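Local coordinates for 2-oxoadipate dioxygenase/decarboxylase, chloroplastic/amyloplastic (Oryza sativa, PDB 6W1K), which catalyses the iron(II)-dependent, oxygen-consuming decarboxylation and hydroxylation of 2-oxoadipate to D-2-hydroxyglutarate in plant lysine catabolism, at residues A[87-92]-A[96-101]. Numbering follows the deposited sequence.
Sequences REELRF and KLRALW
Leu90 and Ala99 exchange two backbone hydrogen bonds, each 2.9 Å from N to O, and Phe92 and Leu97 form a second such pair. At the far end Arg87 N donates to Trp101 O over 2.8 Å, while Trp101 N makes a weak bond to Glu88 O, one residue along. Lys96 and Leu97 both face Phe92, a G1 beta bulge.

Glu89, Arg91 and Arg98 form a salt-bridge network on one face of the hairpin. Glu89 reaches out in an extended chain, CG opposite its own N (chi1 -179°), and splits its carboxylate: OE2 takes Arg91 NE at 3.0 Å, and OE1 lies at the edge of the Arg98 guanidinium, a weak 3.3 Å bond from NH1. NH2 of Arg98 is claimed by Glu126 on the neighbouring strand.

Trp101 has the most extensive contact with 87-92. With CG wedged between backbone N and carbonyl carbon (chi1 75°), its indole swings across to strand 87-92, where Arg87 CB makes a CH-pi contact 3.6 Å from the centroid of the Trp101 five-membered ring. Arg87 then bends, so that Trp101 CH2 lies over the face of its guanidinium, the planes inclined by 43°; NH1 bonds to Ser103 OG. Leu90 CD1 meets the indole edge; Phe92 CE1 touches Ala99 CB at 4.1 Å. An alanine in place of Trp101 would probably leave the Arg87 chain held mainly at its end by Ser103 and strip Phe294 of its edge-to-face partner.

This is an antiparallel beta hairpin on the mixed sheet of a glyoxalase-clan fold; its Phe92 side chain comes within about 6 Å of the bound 2-oxoadipate.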
loop_
_atom_site.group_PDB
_atom_site.type_symbol
_atom_site.label_atom_id
_atom_site.label_comp_id
_atom_site.label_asym_id
_atom_site.label_seq_id
_atom_site.Cartn_x
_atom_site.Cartn_y
_atom_site.Cartn_z
ATOM N N ARG A 87 -9.823 10.580 4.005
ATOM C CA ARG A 87 -9.321 11.807 3.409
ATOM C C ARG A 87 -9.729 11.888 1.937
ATOM O O ARG A 87 -10.912 11.732 1.624
ATOM C CB ARG A 87 -7.814 11.880 3.631
ATOM C CG ARG A 87 -7.455 11.783 5.152
ATOM C CD ARG A 87 -7.822 13.093 5.947
ATOM N NE ARG A 87 -6.980 14.184 5.480
ATOM C CZ ARG A 87 -5.820 14.550 6.024
ATOM N NH1 ARG A 87 -5.365 13.960 7.109
ATOM N NH2 ARG A 87 -5.114 15.528 5.487
ATOM N N GLU A 88 -8.782 12.135 1.041
ATOM C CA GLU A 88 -9.093 12.467 -0.352
ATOM C C GLU A 88 -9.365 11.207 -1.184
ATOM O O GLU A 88 -8.794 10.136 -0.952
ATOM C CB GLU A 88 -7.950 13.255 -0.984
ATOM C CG GLU A 88 -7.308 14.311 -0.051
ATOM C CD GLU A 88 -8.331 15.226 0.622
ATOM O OE1 GLU A 88 -9.286 15.646 -0.075
ATOM O OE2 GLU A 88 -8.175 15.520 1.842
ATOM N N GLU A 89 -10.272 11.349 -2.141
ATOM C CA GLU A 89 -10.516 10.327 -3.150
ATOM C C GLU A 89 -9.696 10.613 -4.398
ATOM O O GLU A 89 -9.723 11.731 -4.926
ATOM C CB GLU A 89 -12.003 10.286 -3.502
ATOM C CG GLU A 89 -12.371 9.247 -4.522
ATOM C CD GLU A 89 -13.837 9.306 -4.907
ATOM O OE1 GLU A 89 -14.684 8.930 -4.059
ATOM O OE2 GLU A 89 -14.136 9.739 -6.045
ATOM N N LEU A 90 -9.013 9.589 -4.901
ATOM C CA LEU A 90 -8.268 9.659 -6.152
ATOM C C LEU A 90 -8.938 8.783 -7.202
ATOM O O LEU A 90 -9.422 7.686 -6.887
ATOM C CB LEU A 90 -6.839 9.180 -5.925
ATOM C CG LEU A 90 -5.942 10.109 -5.106
ATOM C CD1 LEU A 90 -6.290 10.021 -3.640
ATOM C CD2 LEU A 90 -4.478 9.761 -5.330
ATOM N N ARG A 91 -8.956 9.246 -8.449
ATOM C CA ARG A 91 -9.550 8.493 -9.545
ATOM C C ARG A 91 -8.494 8.161 -10.585
ATOM O O ARG A 91 -7.635 8.987 -10.892
ATOM C CB ARG A 91 -10.698 9.281 -10.177
ATOM C CG ARG A 91 -11.783 9.609 -9.170
ATOM C CD ARG A 91 -13.113 9.976 -9.846
ATOM N NE ARG A 91 -14.248 9.585 -9.002
ATOM C CZ ARG A 91 -14.779 8.358 -8.953
ATOM N NH1 ARG A 91 -14.302 7.370 -9.717
ATOM N NH2 ARG A 91 -15.797 8.118 -8.129
ATOM N N PHE A 92 -8.580 6.943 -11.143
ATOM C CA PHE A 92 -7.645 6.439 -12.151
ATOM C C PHE A 92 -8.472 5.948 -13.318
ATOM O O PHE A 92 -8.735 4.739 -13.433
ATOM C CB PHE A 92 -6.755 5.346 -11.562
ATOM C CG PHE A 92 -6.009 5.802 -10.378
ATOM C CD1 PHE A 92 -6.586 5.727 -9.110
ATOM C CD2 PHE A 92 -4.766 6.404 -10.510
ATOM C CE1 PHE A 92 -5.925 6.219 -7.998
ATOM C CE2 PHE A 92 -4.101 6.895 -9.391
ATOM C CZ PHE A 92 -4.687 6.790 -8.136
ATOM N N LYS A 96 -9.458 2.144 -14.478
ATOM C CA LYS A 96 -10.790 1.867 -13.937
ATOM C C LYS A 96 -10.732 1.591 -12.437
ATOM O O LYS A 96 -11.330 0.635 -11.940
ATOM C CB LYS A 96 -11.447 0.704 -14.690
ATOM C CG LYS A 96 -11.344 0.870 -16.233
ATOM C CD LYS A 96 -12.409 0.160 -17.034
ATOM C CE LYS A 96 -12.194 0.347 -18.575
ATOM N NZ LYS A 96 -13.361 -0.163 -19.336
ATOM N N LEU A 97 -10.024 2.463 -11.714
ATOM C CA LEU A 97 -9.848 2.352 -10.276
ATOM C C LEU A 97 -10.284 3.632 -9.570
ATOM O O LEU A 97 -10.252 4.717 -10.140
ATOM C CB LEU A 97 -8.377 2.088 -9.919
ATOM C CG LEU A 97 -7.610 1.010 -10.689
ATOM C CD1 LEU A 97 -6.110 1.054 -10.347
ATOM C CD2 LEU A 97 -8.218 -0.352 -10.376
ATOM N N ARG A 98 -10.668 3.483 -8.311
ATOM C CA ARG A 98 -10.930 4.590 -7.392
ATOM C C ARG A 98 -10.168 4.231 -6.129
ATOM O O ARG A 98 -9.979 3.050 -5.834
ATOM C CB ARG A 98 -12.438 4.730 -7.126
ATOM C CG ARG A 98 -12.816 5.636 -5.996
ATOM C CD ARG A 98 -14.349 5.763 -5.893
ATOM N NE ARG A 98 -14.952 4.650 -5.163
ATOM C CZ ARG A 98 -15.242 4.664 -3.859
ATOM N NH1 ARG A 98 -15.006 5.744 -3.116
ATOM N NH2 ARG A 98 -15.783 3.590 -3.291
ATOM N N ALA A 99 -9.671 5.244 -5.411
ATOM C CA ALA A 99 -8.940 5.008 -4.179
ATOM C C ALA A 99 -9.315 6.076 -3.159
ATOM O O ALA A 99 -9.705 7.175 -3.519
ATOM C CB ALA A 99 -7.421 5.024 -4.400
ATOM N N LEU A 100 -9.194 5.719 -1.884
ATOM C CA LEU A 100 -9.350 6.637 -0.764
ATOM C C LEU A 100 -8.193 6.394 0.175
ATOM O O LEU A 100 -7.778 5.249 0.363
ATOM C CB LEU A 100 -10.647 6.379 -0.043
ATOM C CG LEU A 100 -11.303 7.386 0.885
ATOM C CD1 LEU A 100 -11.569 8.685 0.195
ATOM C CD2 LEU A 100 -12.623 6.744 1.369
ATOM N N TRP A 101 -7.679 7.440 0.784
ATOM C CA TRP A 101 -6.678 7.232 1.815
ATOM C C TRP A 101 -7.217 7.722 3.154
ATOM O O TRP A 101 -8.202 8.465 3.225
ATOM C CB TRP A 101 -5.362 7.896 1.442
ATOM C CG TRP A 101 -5.250 9.371 1.553
ATOM C CD1 TRP A 101 -5.619 10.319 0.628
ATOM C CD2 TRP A 101 -4.654 10.088 2.642
ATOM N NE1 TRP A 101 -5.269 11.580 1.070
ATOM C CE2 TRP A 101 -4.699 11.463 2.317
ATOM C CE3 TRP A 101 -4.088 9.693 3.860
ATOM C CZ2 TRP A 101 -4.194 12.456 3.167
ATOM C CZ3 TRP A 101 -3.561 10.693 4.706
ATOM C CH2 TRP A 101 -3.619 12.050 4.351
#